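Local structure of formate-dependent phosphoribosylglycinamide formyltransferase (Mycobacterium tuberculosis H37Rv, 6KHR) at residues V29-S34 against F92-T97; I53-Y58 against Q69-T74; I222-T227 against Q263-A268; F290-M295 against A304-C309. The protein belongs to the ATP-grasp family of enzymes, joining an N-terminal Rossmann-like domain to the ATP-grasp part in a mixed alpha/beta chain. All blocks are in the same frame, centred on the assembly; numbering follows the deposited sequence.

Contact 1 of 4, residues V29-S34 against F92-T97; sequences VMLLGS and FLVTVT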
loop_
_atom_site.group_PDB
_atom_site.type_symbol
_atom_site.label_atom_id
_atom_site.label_comp_id
_atom_site.label_asym_id
_atom_site.label_seq_id
_atom_site.Cartn_x
_atom_site.Cartn_y
_atom_site.Cartn_z
ATOM N N VAL A 29 -5.774 9.286 -15.627
ATOM C CA VAL A 29 -4.353 9.008 -15.773
ATOM C C VAL A 29 -4.232 7.783 -16.658
ATOM O O VAL A 29 -5.033 6.853 -16.551
ATOM C CB VAL A 29 -3.673 8.772 -14.404
ATOM C CG1 VAL A 29 -2.161 8.642 -14.556
ATOM C CG2 VAL A 29 -4.016 9.883 -13.425
ATOM N N MET A 30 -3.247 7.783 -17.542
ATOM C CA MET A 30 -3.011 6.656 -18.427
ATOM C C MET A 30 -1.627 6.106 -18.133
ATOM O O MET A 30 -0.651 6.856 -18.105
ATOM C CB MET A 30 -3.148 7.066 -19.899
ATOM C CG MET A 30 -3.041 5.912 -20.865
ATOM S SD MET A 30 -3.126 6.396 -22.600
ATOM C CE MET A 30 -4.856 6.815 -22.763
ATOM N N LEU A 31 -1.548 4.804 -17.912
ATOM C CA LEU A 31 -0.309 4.135 -17.537
ATOM C C LEU A 31 0.206 3.328 -18.724
ATOM O O LEU A 31 -0.410 2.339 -19.129
ATOM C CB LEU A 31 -0.531 3.228 -16.332
ATOM C CG LEU A 31 -0.912 3.863 -14.999
ATOM C CD1 LEU A 31 -1.086 2.764 -13.992
ATOM C CD2 LEU A 31 0.156 4.816 -14.538
ATOM N N LEU A 32 1.343 3.743 -19.272
ATOM C CA LEU A 32 2.026 2.963 -20.298
ATOM C C LEU A 32 2.848 1.881 -19.600
ATOM O O LEU A 32 3.872 2.165 -18.957
ATOM C CB LEU A 32 2.894 3.869 -21.169
ATOM C CG LEU A 32 2.263 4.568 -22.385
ATOM C CD1 LEU A 32 0.749 4.708 -22.281
ATOM C CD2 LEU A 32 2.904 5.927 -22.635
ATOM N N GLY A 33 2.385 0.646 -19.701
ATOM C CA GLY A 33 2.959 -0.463 -18.964
ATOM C C GLY A 33 1.966 -0.930 -17.916
ATOM O O GLY A 33 1.287 -0.121 -17.269
ATOM N N SER A 34 1.861 -2.240 -17.785
ATOM C CA SER A 34 0.890 -2.807 -16.834
ATOM C C SER A 34 1.519 -3.966 -16.095
ATOM O O SER A 34 0.841 -4.927 -15.855
ATOM C CB SER A 34 -0.331 -3.253 -17.519
ATOM O OG SER A 34 -1.005 -2.149 -18.042
ATOM N N PHE A 92 -3.377 12.866 -17.777
ATOM C CA PHE A 92 -1.969 12.592 -17.515
ATOM C C PHE A 92 -1.522 11.344 -18.253
ATOM O O PHE A 92 -2.259 10.357 -18.320
ATOM C CB PHE A 92 -1.698 12.403 -16.034
ATOM C CG PHE A 92 -2.073 13.577 -15.211
ATOM C CD1 PHE A 92 -1.196 14.633 -15.063
ATOM C CD2 PHE A 92 -3.315 13.642 -14.605
ATOM C CE1 PHE A 92 -1.545 15.723 -14.306
ATOM C CE2 PHE A 92 -3.668 14.733 -13.856
ATOM C CZ PHE A 92 -2.781 15.772 -13.701
ATOM N N LEU A 93 -0.297 11.389 -18.780
ATOM C CA LEU A 93 0.311 10.274 -19.499
ATOM C C LEU A 93 1.579 9.835 -18.768
ATOM O O LEU A 93 2.603 10.532 -18.820
ATOM C CB LEU A 93 0.605 10.673 -20.941
ATOM C CG LEU A 93 1.160 9.597 -21.867
ATOM C CD1 LEU A 93 0.291 8.349 -21.825
ATOM C CD2 LEU A 93 1.268 10.142 -23.300
ATOM N N VAL A 94 1.515 8.673 -18.112
ATOM C CA VAL A 94 2.597 8.144 -17.277
ATOM C C VAL A 94 3.247 6.940 -17.956
ATOM O O VAL A 94 2.578 5.940 -18.252
ATOM C CB VAL A 94 2.095 7.750 -15.879
ATOM C CG1 VAL A 94 3.261 7.625 -14.936
ATOM C CG2 VAL A 94 1.132 8.765 -15.363
ATOM N N THR A 95 4.559 7.015 -18.136
ATOM C CA THR A 95 5.341 5.985 -18.802
ATOM C C THR A 95 5.982 5.126 -17.723
ATOM O O THR A 95 6.918 5.560 -17.047
ATOM C CB THR A 95 6.405 6.614 -19.705
ATOM O OG1 THR A 95 5.884 7.799 -20.324
ATOM C CG2 THR A 95 6.821 5.640 -20.781
ATOM N N VAL A 96 5.485 3.914 -17.585
ATOM C CA VAL A 96 5.982 3.056 -16.489
ATOM C C VAL A 96 6.828 1.940 -17.076
ATOM O O VAL A 96 7.330 1.170 -16.316
ATOM C CB VAL A 96 4.812 2.511 -15.662
ATOM C CG1 VAL A 96 5.261 2.168 -14.266
ATOM C CG2 VAL A 96 3.680 3.505 -15.588
ATOM N N THR A 97 6.980 1.861 -18.390
ATOM C CA THR A 97 7.843 0.781 -18.925
ATOM C C THR A 97 8.934 1.378 -19.805
ATOM O O THR A 97 8.906 2.579 -20.027
ATOM C CB THR A 97 7.056 -0.254 -19.723
ATOM O OG1 THR A 97 8.013 -1.217 -20.143
ATOM C CG2 THR A 97 6.437 0.308 -20.974
#
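Leu32 sets both of its methyls, CD1 and CD2, against a single methyl of Leu93, CD1, crossing it obliquely at 3.7 Å from each of the two. Leu93 CG stands anti to the backbone N (chi1 -176°), beside its carbonyl carbon, and the end of the side chain comes nearer the other strand. The same Leu93 CD1 lies 4.0 Å from Met30 SD, so one methyl serves two partners on the face formed by Met30, Leu32, Leu93 and Thr95. On the other face Val29 CG1 meets Val94 CG2 at 3.4 Å, while Val29 CG2 leans obliquely on Phe92 CD2. Leu31 runs alongside Val94 and reaches its CB with CD2 at 3.8 Å; the same CD2 also touches Val96 CG2.

Between the two faces runs a regular parallel ladder, its strands inclined by 20°. Met30 N donates to Phe92 O and Val94 N to Met30 O; Leu32 N then donates to Val94 O, 2.7 Å away and almost straight at 170°, before Val96 N closes the series on Leu32 O. Met30, Leu32 and Val94 thus have both backbone polar groups satisfied within the pair. At Gly33 the backbone turns into a conformation suited to glycine as strand 28-32 gives way to helix 36-47, the strand-loop-helix start of a Rossmann-like domain.

These are two inner strands of a five-stranded parallel sheet. Strand 51-56 hydrogen-bonds to the other edge of strand 28-32, and the Val29, Leu31 and Val94 face is covered by helices 36-47 and 325-334.

Contact 2 of 4, residues I53-Y58 against Q69-T74; sequences IAVDGY and QSVVVT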
loop_
_atom_site.group_PDB
_atom_site.type_symbol
_atom_site.label_atom_id
_atom_site.label_comp_id
_atom_site.label_asym_id
_atom_site.label_seq_id
_atom_site.Cartn_x
_atom_site.Cartn_y
_atom_site.Cartn_z
ATOM N N ILE A 53 -6.368 4.297 -16.756
ATOM C CA ILE A 53 -6.345 3.459 -17.944
ATOM C C ILE A 53 -5.013 2.723 -17.955
ATOM O O ILE A 53 -3.953 3.357 -17.922
ATOM C CB ILE A 53 -6.512 4.308 -19.210
ATOM C CG1 ILE A 53 -7.766 5.175 -19.101
ATOM C CG2 ILE A 53 -6.511 3.436 -20.459
ATOM C CD1 ILE A 53 -7.601 6.529 -19.764
ATOM N N ALA A 54 -5.055 1.396 -17.999
ATOM C CA ALA A 54 -3.840 0.594 -18.063
ATOM C C ALA A 54 -3.637 0.089 -19.489
ATOM O O ALA A 54 -4.500 -0.602 -20.044
ATOM C CB ALA A 54 -3.882 -0.570 -17.072
ATOM N N VAL A 55 -2.498 0.443 -20.072
ATOM C CA VAL A 55 -2.146 0.089 -21.440
ATOM C C VAL A 55 -0.983 -0.885 -21.393
ATOM O O VAL A 55 -0.045 -0.700 -20.609
ATOM C CB VAL A 55 -1.778 1.336 -22.270
ATOM C CG1 VAL A 55 -1.444 0.936 -23.680
ATOM C CG2 VAL A 55 -2.908 2.358 -22.246
ATOM N N ASP A 56 -1.043 -1.923 -22.225
ATOM C CA ASP A 56 0.095 -2.817 -22.398
ATOM C C ASP A 56 -0.056 -3.555 -23.723
ATOM O O ASP A 56 -1.035 -3.370 -24.450
ATOM C CB ASP A 56 0.234 -3.786 -21.222
ATOM C CG ASP A 56 1.671 -4.240 -21.019
ATOM O OD1 ASP A 56 2.381 -4.407 -22.042
ATOM O OD2 ASP A 56 2.095 -4.406 -19.851
ATOM N N GLY A 57 0.940 -4.391 -24.032
ATOM C CA GLY A 57 0.964 -5.165 -25.262
ATOM C C GLY A 57 0.076 -6.397 -25.299
ATOM O O GLY A 57 -0.585 -6.640 -26.312
ATOM N N TYR A 58 0.042 -7.178 -24.215
ATOM C CA TYR A 58 -0.662 -8.456 -24.128
ATOM C C TYR A 58 -1.945 -8.312 -23.311
ATOM O O TYR A 58 -2.262 -7.247 -22.775
ATOM C CB TYR A 58 0.246 -9.534 -23.528
ATOM C CG TYR A 58 0.734 -9.234 -22.128
ATOM C CD1 TYR A 58 1.687 -8.244 -21.898
ATOM C CD2 TYR A 58 0.257 -9.950 -21.032
ATOM C CE1 TYR A 58 2.144 -7.969 -20.619
ATOM C CE2 TYR A 58 0.714 -9.677 -19.741
ATOM C CZ TYR A 58 1.652 -8.689 -19.544
ATOM O OH TYR A 58 2.109 -8.413 -18.280
ATOM N N GLN A 69 -10.058 1.078 -16.934
ATOM C CA GLN A 69 -10.147 0.816 -18.361
ATOM C C GLN A 69 -8.851 0.162 -18.799
ATOM O O GLN A 69 -7.767 0.617 -18.421
ATOM C CB GLN A 69 -10.402 2.101 -19.140
ATOM C CG GLN A 69 -10.602 1.890 -20.611
ATOM C CD GLN A 69 -11.112 3.142 -21.277
ATOM O OE1 GLN A 69 -11.248 4.184 -20.633
ATOM N NE2 GLN A 69 -11.404 3.053 -22.573
ATOM N N SER A 70 -8.965 -0.925 -19.552
ATOM C CA SER A 70 -7.817 -1.675 -20.037
ATOM C C SER A 70 -7.693 -1.481 -21.542
ATOM O O SER A 70 -8.698 -1.353 -22.251
ATOM C CB SER A 70 -7.940 -3.165 -19.699
ATOM O OG SER A 70 -7.852 -3.378 -18.295
ATOM N N VAL A 71 -6.458 -1.435 -22.014
ATOM C CA VAL A 71 -6.177 -1.211 -23.420
ATOM C C VAL A 71 -4.982 -2.067 -23.803
ATOM O O VAL A 71 -4.005 -2.153 -23.056
ATOM C CB VAL A 71 -5.923 0.284 -23.725
ATOM C CG1 VAL A 71 -5.459 0.466 -25.159
ATOM C CG2 VAL A 71 -7.193 1.096 -23.489
ATOM N N VAL A 72 -5.079 -2.711 -24.958
ATOM C CA VAL A 72 -4.010 -3.517 -25.527
ATOM C C VAL A 72 -3.525 -2.820 -26.786
ATOM O O VAL A 72 -4.299 -2.614 -27.727
ATOM C CB VAL A 72 -4.491 -4.937 -25.847
ATOM C CG1 VAL A 72 -3.484 -5.646 -26.723
ATOM C CG2 VAL A 72 -4.733 -5.709 -24.558
ATOM N N VAL A 73 -2.255 -2.429 -26.804
ATOM C CA VAL A 73 -1.632 -1.931 -28.023
ATOM C C VAL A 73 -0.161 -2.280 -27.976
ATOM O O VAL A 73 0.459 -2.284 -26.912
ATOM C CB VAL A 73 -1.792 -0.406 -28.218
ATOM C CG1 VAL A 73 -2.657 -0.119 -29.440
ATOM C CG2 VAL A 73 -2.337 0.244 -26.966
ATOM N N THR A 74 0.405 -2.568 -29.140
ATOM C CA THR A 74 1.854 -2.655 -29.238
ATOM C C THR A 74 2.386 -1.255 -28.992
ATOM O O THR A 74 2.362 -0.400 -29.874
ATOM C CB THR A 74 2.282 -3.193 -30.595
ATOM O OG1 THR A 74 1.518 -4.369 -30.893
ATOM C CG2 THR A 74 3.764 -3.548 -30.579
#
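Gln69 O is gripped twice: by Ala54 N at 2.9 Å, nearly along the C=O axis, and by the CA-H of Ile53, whose CA is 3.2 Å away. The double hold recurs down the parallel pair. Ala54 O takes Val71 N and the CA-H of Ser70, Val71 O takes Asp56 N and the CA-H of Val55, and Asp56 O takes the CA-H of Val72 and, at 2.8 Å, Val73 N, with that N-H donor above the carbonyl plane.

On the face of Ile53, Val55 and Val71 the contacts are apolar. Ile53 CG2 and Val71 CG2 lie side by side at 3.9 Å. Val55 sends its two branches different ways, CG2 alongside Val71 CB and CG1, anti to its own backbone N, obliquely onto Val73 CG2 at 3.5 Å. On the opposite face Val72 CG1 lies near Gly57 O and CG2 near Tyr58 O.

Helix 62-66 connects the strands as a beta-alpha-beta unit at the edge of the sheet. Asp56, at the end of its strand, accepts Gly57 N on the anti lone pair of OD1, while OD2 accepts Ser34 N. Two backbone N-H groups on one carboxylate are consistent with an ionised aspartate, beside a pairing otherwise built from backbone bonds and apolar contacts.

Contact 3 of 4, residues I222-T227 against Q263-A268; sequences IEFLVT and QKLSTA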
loop_
_atom_site.group_PDB
_atom_site.type_symbol
_atom_site.label_atom_id
_atom_site.label_comp_id
_atom_site.label_asym_id
_atom_site.label_seq_id
_atom_site.Cartn_x
_atom_site.Cartn_y
_atom_site.Cartn_z
ATOM N N ILE A 222 33.887 -0.710 -4.290
ATOM C CA ILE A 222 32.551 -0.288 -3.896
ATOM C C ILE A 222 32.180 -0.956 -2.581
ATOM O O ILE A 222 32.389 -2.159 -2.403
ATOM C CB ILE A 222 31.507 -0.607 -4.981
ATOM C CG1 ILE A 222 31.875 0.109 -6.273
ATOM C CG2 ILE A 222 30.113 -0.157 -4.549
ATOM C CD1 ILE A 222 31.111 -0.379 -7.453
ATOM N N GLU A 223 31.664 -0.161 -1.653
ATOM C CA GLU A 223 31.079 -0.649 -0.405
ATOM C C GLU A 223 29.606 -0.974 -0.654
ATOM O O GLU A 223 29.201 -2.140 -0.623
ATOM C CB GLU A 223 31.233 0.425 0.670
ATOM C CG GLU A 223 31.719 0.033 2.032
ATOM C CD GLU A 223 31.931 1.273 2.894
ATOM O OE1 GLU A 223 31.254 1.434 3.930
ATOM O OE2 GLU A 223 32.770 2.111 2.519
ATOM N N PHE A 224 28.801 0.053 -0.918
ATOM C CA PHE A 224 27.359 -0.078 -1.097
ATOM C C PHE A 224 26.908 0.378 -2.474
ATOM O O PHE A 224 27.362 1.405 -2.982
ATOM C CB PHE A 224 26.555 0.770 -0.100
ATOM C CG PHE A 224 27.178 0.901 1.239
ATOM C CD1 PHE A 224 27.382 -0.210 2.035
ATOM C CD2 PHE A 224 27.512 2.149 1.731
ATOM C CE1 PHE A 224 27.932 -0.083 3.289
ATOM C CE2 PHE A 224 28.075 2.282 2.987
ATOM C CZ PHE A 224 28.284 1.164 3.765
ATOM N N LEU A 225 25.984 -0.372 -3.049
ATOM C CA LEU A 225 25.049 0.192 -3.999
ATOM C C LEU A 225 23.916 0.863 -3.229
ATOM O O LEU A 225 23.440 0.355 -2.208
ATOM C CB LEU A 225 24.508 -0.887 -4.926
ATOM C CG LEU A 225 25.648 -1.656 -5.591
ATOM C CD1 LEU A 225 25.116 -2.738 -6.526
ATOM C CD2 LEU A 225 26.636 -0.735 -6.304
ATOM N N VAL A 226 23.498 2.026 -3.710
ATOM C CA VAL A 226 22.501 2.835 -3.022
ATOM C C VAL A 226 21.537 3.419 -4.043
ATOM O O VAL A 226 21.947 3.916 -5.098
ATOM C CB VAL A 226 23.170 3.937 -2.175
ATOM C CG1 VAL A 226 22.236 5.106 -1.970
ATOM C CG2 VAL A 226 23.587 3.356 -0.829
ATOM N N THR A 227 20.248 3.349 -3.731
ATOM C CA THR A 227 19.228 4.022 -4.518
ATOM C C THR A 227 18.753 5.281 -3.787
ATOM O O THR A 227 18.275 5.206 -2.653
ATOM C CB THR A 227 18.058 3.089 -4.808
ATOM O OG1 THR A 227 18.539 1.919 -5.485
ATOM C CG2 THR A 227 17.022 3.804 -5.683
ATOM N N GLN A 263 20.111 3.118 4.523
ATOM C CA GLN A 263 21.544 2.867 4.492
ATOM C C GLN A 263 22.274 4.056 5.108
ATOM O O GLN A 263 22.104 5.192 4.653
ATOM C CB GLN A 263 22.009 2.655 3.056
ATOM C CG GLN A 263 23.527 2.687 2.917
ATOM C CD GLN A 263 24.200 1.597 3.739
ATOM O OE1 GLN A 263 23.928 0.396 3.551
ATOM N NE2 GLN A 263 25.065 2.006 4.675
ATOM N N LYS A 264 23.089 3.814 6.135
ATOM C CA LYS A 264 23.826 4.912 6.755
ATOM C C LYS A 264 24.931 5.417 5.821
ATOM O O LYS A 264 25.616 4.641 5.147
ATOM C CB LYS A 264 24.422 4.485 8.103
ATOM C CG LYS A 264 25.545 3.424 8.025
ATOM C CD LYS A 264 26.965 4.032 7.859
ATOM C CE LYS A 264 27.804 3.259 6.823
ATOM N NZ LYS A 264 28.932 4.027 6.219
ATOM N N LEU A 265 25.097 6.732 5.784
ATOM C CA LEU A 265 26.182 7.359 5.062
ATOM C C LEU A 265 26.834 8.393 5.966
ATOM O O LEU A 265 26.191 8.969 6.852
ATOM C CB LEU A 265 25.685 8.019 3.771
ATOM C CG LEU A 265 24.978 7.087 2.789
ATOM C CD1 LEU A 265 24.468 7.859 1.603
ATOM C CD2 LEU A 265 25.949 6.016 2.334
ATOM N N SER A 266 28.117 8.632 5.734
ATOM C CA SER A 266 28.773 9.743 6.403
ATOM C C SER A 266 28.186 11.061 5.919
ATOM O O SER A 266 27.598 11.159 4.833
ATOM C CB SER A 266 30.282 9.705 6.145
ATOM O OG SER A 266 30.544 9.481 4.778
ATOM N N THR A 267 28.358 12.096 6.738
ATOM C CA THR A 267 27.976 13.431 6.297
ATOM C C THR A 267 28.532 13.737 4.904
ATOM O O THR A 267 27.793 14.170 4.014
ATOM C CB THR A 267 28.445 14.466 7.309
ATOM O OG1 THR A 267 29.795 14.154 7.677
ATOM C CG2 THR A 267 27.587 14.421 8.542
ATOM N N ALA A 268 29.830 13.502 4.681
ATOM C CA ALA A 268 30.380 13.861 3.372
ATOM C C ALA A 268 29.780 12.991 2.280
ATOM O O ALA A 268 29.436 13.487 1.195
ATOM C CB ALA A 268 31.913 13.781 3.366
#
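A classic beta bulge, in which Glu223 and Phe224 both face Ile296, lies at the start of strand 224-235 of the ATP-grasp part, where Phe224 points toward the loop leading into helix 267-284. Stacking carries most of the contact. The side-chain amide of Gln263 lies over one ring face, its plane 19° from that of the ring, with NE2 offset toward the rim and 3.4 Å from Phe224 CZ. Glu223 CB covers the centre of the opposite face, so the ring is sandwiched.

Apolar contacts border the stack: the Val226 and Gln263 side chains cross at about a right angle, CG2 of Val226 3.8 Å from CG of Gln263, and Phe224 CD2 approaches Leu265 CD2 at 4.2 Å.

Charge enters at the periphery. Lys264 bends so that NZ comes to the ring edge, in its plane, and CE touches Phe224 CZ at 3.7 Å. Glu223 OE1 stands 4.2 Å from Lys264 NZ, too far for a salt bridge, though the opposite charges may attract.

Hydrogen bonds hold the Gln263 amide at both ends. Trp260 NE1 donates to Gln263 OE1, and Gln263 NE2 donates to a lone pair of Lys264 O at 2.7 Å, almost straight (174°) and within the amide plane.

Contact 4 of 4, residues F290-M295 against A304-C309; sequences FGVELM and ADVTVC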
loop_
_atom_site.group_PDB
_atom_site.type_symbol
_atom_site.label_atom_id
_atom_site.label_comp_id
_atom_site.label_asym_id
_atom_site.label_seq_id
_atom_site.Cartn_x
_atom_site.Cartn_y
_atom_site.Cartn_z
ATOM N N PHE A 290 12.086 9.816 -9.216
ATOM C CA PHE A 290 13.293 9.374 -9.890
ATOM C C PHE A 290 14.096 8.510 -8.936
ATOM O O PHE A 290 14.211 8.824 -7.748
ATOM C CB PHE A 290 14.125 10.572 -10.373
ATOM C CG PHE A 290 13.415 11.451 -11.370
ATOM C CD1 PHE A 290 12.402 12.318 -10.965
ATOM C CD2 PHE A 290 13.770 11.424 -12.714
ATOM C CE1 PHE A 290 11.754 13.124 -11.876
ATOM C CE2 PHE A 290 13.116 12.236 -13.638
ATOM C CZ PHE A 290 12.108 13.086 -13.213
ATOM N N GLY A 291 14.622 7.398 -9.460
ATOM C CA GLY A 291 15.553 6.575 -8.731
ATOM C C GLY A 291 16.950 6.824 -9.265
ATOM O O GLY A 291 17.217 6.634 -10.458
ATOM N N VAL A 292 17.825 7.286 -8.392
ATOM C CA VAL A 292 19.172 7.653 -8.809
ATOM C C VAL A 292 20.114 6.626 -8.225
ATOM O O VAL A 292 20.174 6.455 -6.999
ATOM C CB VAL A 292 19.556 9.069 -8.368
ATOM C CG1 VAL A 292 21.033 9.285 -8.566
ATOM C CG2 VAL A 292 18.784 10.070 -9.144
ATOM N N GLU A 293 20.852 5.952 -9.096
ATOM C CA GLU A 293 21.720 4.870 -8.678
ATOM C C GLU A 293 23.124 5.386 -8.410
ATOM O O GLU A 293 23.707 6.091 -9.246
ATOM C CB GLU A 293 21.726 3.762 -9.729
ATOM C CG GLU A 293 20.421 2.977 -9.757
ATOM C CD GLU A 293 20.047 2.382 -8.388
ATOM O OE1 GLU A 293 18.846 2.122 -8.154
ATOM O OE2 GLU A 293 20.945 2.163 -7.547
ATOM N N LEU A 294 23.658 5.040 -7.236
ATOM C CA LEU A 294 24.988 5.464 -6.820
ATOM C C LEU A 294 25.799 4.285 -6.279
ATOM O O LEU A 294 25.264 3.269 -5.832
ATOM C CB LEU A 294 24.926 6.571 -5.756
ATOM C CG LEU A 294 23.981 7.736 -5.994
ATOM C CD1 LEU A 294 23.955 8.605 -4.762
ATOM C CD2 LEU A 294 24.461 8.512 -7.178
ATOM N N MET A 295 27.114 4.453 -6.350
ATOM C CA MET A 295 28.113 3.547 -5.802
ATOM C C MET A 295 28.910 4.304 -4.755
ATOM O O MET A 295 29.316 5.440 -4.983
ATOM C CB MET A 295 29.049 3.025 -6.903
ATOM C CG MET A 295 28.327 2.268 -8.001
ATOM S SD MET A 295 29.397 1.803 -9.381
ATOM C CE MET A 295 29.243 3.223 -10.460
ATOM N N ALA A 304 25.866 6.096 -11.114
ATOM C CA ALA A 304 25.806 4.955 -12.021
ATOM C C ALA A 304 24.648 5.013 -12.998
ATOM O O ALA A 304 24.823 4.628 -14.158
ATOM C CB ALA A 304 25.726 3.641 -11.245
ATOM N N ASP A 305 23.470 5.471 -12.569
ATOM C CA ASP A 305 22.296 5.458 -13.435
ATOM C C ASP A 305 21.149 6.234 -12.791
ATOM O O ASP A 305 21.189 6.586 -11.611
ATOM C CB ASP A 305 21.856 4.029 -13.739
ATOM C CG ASP A 305 20.993 3.946 -14.961
ATOM O OD1 ASP A 305 20.899 4.968 -15.680
ATOM O OD2 ASP A 305 20.402 2.871 -15.197
ATOM N N VAL A 306 20.112 6.477 -13.590
ATOM C CA VAL A 306 18.842 7.006 -13.110
ATOM C C VAL A 306 17.711 6.392 -13.927
ATOM O O VAL A 306 17.813 6.261 -15.152
ATOM C CB VAL A 306 18.794 8.553 -13.172
ATOM C CG1 VAL A 306 19.108 9.062 -14.567
ATOM C CG2 VAL A 306 17.427 9.073 -12.686
ATOM N N THR A 307 16.626 6.019 -13.245
ATOM C CA THR A 307 15.422 5.552 -13.918
ATOM C C THR A 307 14.201 6.384 -13.537
ATOM O O THR A 307 14.022 6.760 -12.374
ATOM C CB THR A 307 15.133 4.105 -13.599
ATOM O OG1 THR A 307 13.860 3.763 -14.154
ATOM C CG2 THR A 307 15.102 3.888 -12.105
ATOM N N VAL A 308 13.341 6.627 -14.528
ATOM C CA VAL A 308 12.088 7.349 -14.332
ATOM C C VAL A 308 10.976 6.404 -13.887
ATOM O O VAL A 308 9.808 6.804 -13.804
ATOM C CB VAL A 308 11.674 8.095 -15.616
ATOM C CG1 VAL A 308 12.804 8.990 -16.123
ATOM C CG2 VAL A 308 11.223 7.101 -16.692
ATOM N N CYS A 309 11.320 5.151 -13.588
ATOM C CA CYS A 309 10.358 4.129 -13.176
ATOM C C CYS A 309 10.710 3.567 -11.800
ATOM O O CYS A 309 11.888 3.453 -11.458
ATOM C CB CYS A 309 10.313 2.979 -14.192
ATOM S SG CYS A 309 10.250 3.474 -15.936
#
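The Phe290 ring meets Val306 CG2 at its edge, near the ring plane, while Val308 CG1 comes up obliquely to 4.1 Å from Phe290 CE2, the two side chains running alongside each other. The other flat groups are carboxylates. Asp305 OD1 takes a weak hydrogen bond from Val306 N of its own strand. The Glu293 carboxylate leads away from the opposite strand, with Thr227 OG1 bonded to OE1 and His249 NE2 to OE2.

The two segments belong to the arms of a beta hairpin, strands 288-297 and 300-307. Gly291 and Thr307 are a hydrogen-bonded pair, Gly291 N reaching Thr307 O at 3.0 Å (172°) and Thr307 N returning to Gly291 O. Val292 and Val306 form the non-hydrogen-bonded pair that follows, their side chains crossing obliquely with CG2 of Val292 3.9 Å from CG2 of Val306. Next comes a classic beta bulge, Ala304 and Asp305 both facing Glu293. Glu293 O therefore receives two donors, Ala304 N at 2.9 Å and, weakly, Asp305 N at 3.4 Å, while Glu293 N binds Asp305 O. Beyond the bulge Met295, bent at chi3, brings CE to 3.6 Å from Ala304 CB. At the other end Thr307 OG1 accepts Cys309 N at 2.9 Å, an ST turn where the strand leaves the sheet.

Strand 300-307 is an outermost strand of the large antiparallel sheet within this chain, and strand 224-235 pairs with the far side of strand 288-297. Helix 267-284 packs on Phe290, Val292 and Leu294; helices 122-129 and 131-141 cover Val306.

Overall arrangement
The four contacts sample two of the sheets in one chain. Contacts 1 and 2, their centres 10 Å apart, lie in the same N-terminal parallel sheet, on either side of the pairing through which strand 28-32 bonds to strand 51-56; along the chain contact 2 is nested within the loop closed by contact 1. Contacts 3 and 4 follow in series inside the ATP-grasp range, 14 Å apart between centres, and meet where strands 224-235 and 288-297 are neighbours in the antiparallel sheet. Contacts 2 and 3 are farthest apart, about 39 Å between centres. Contacts 1 and 4 touch lightly at their loop ends, where Cys309 SG packs near the backbone O atoms of Thr95 and Val96.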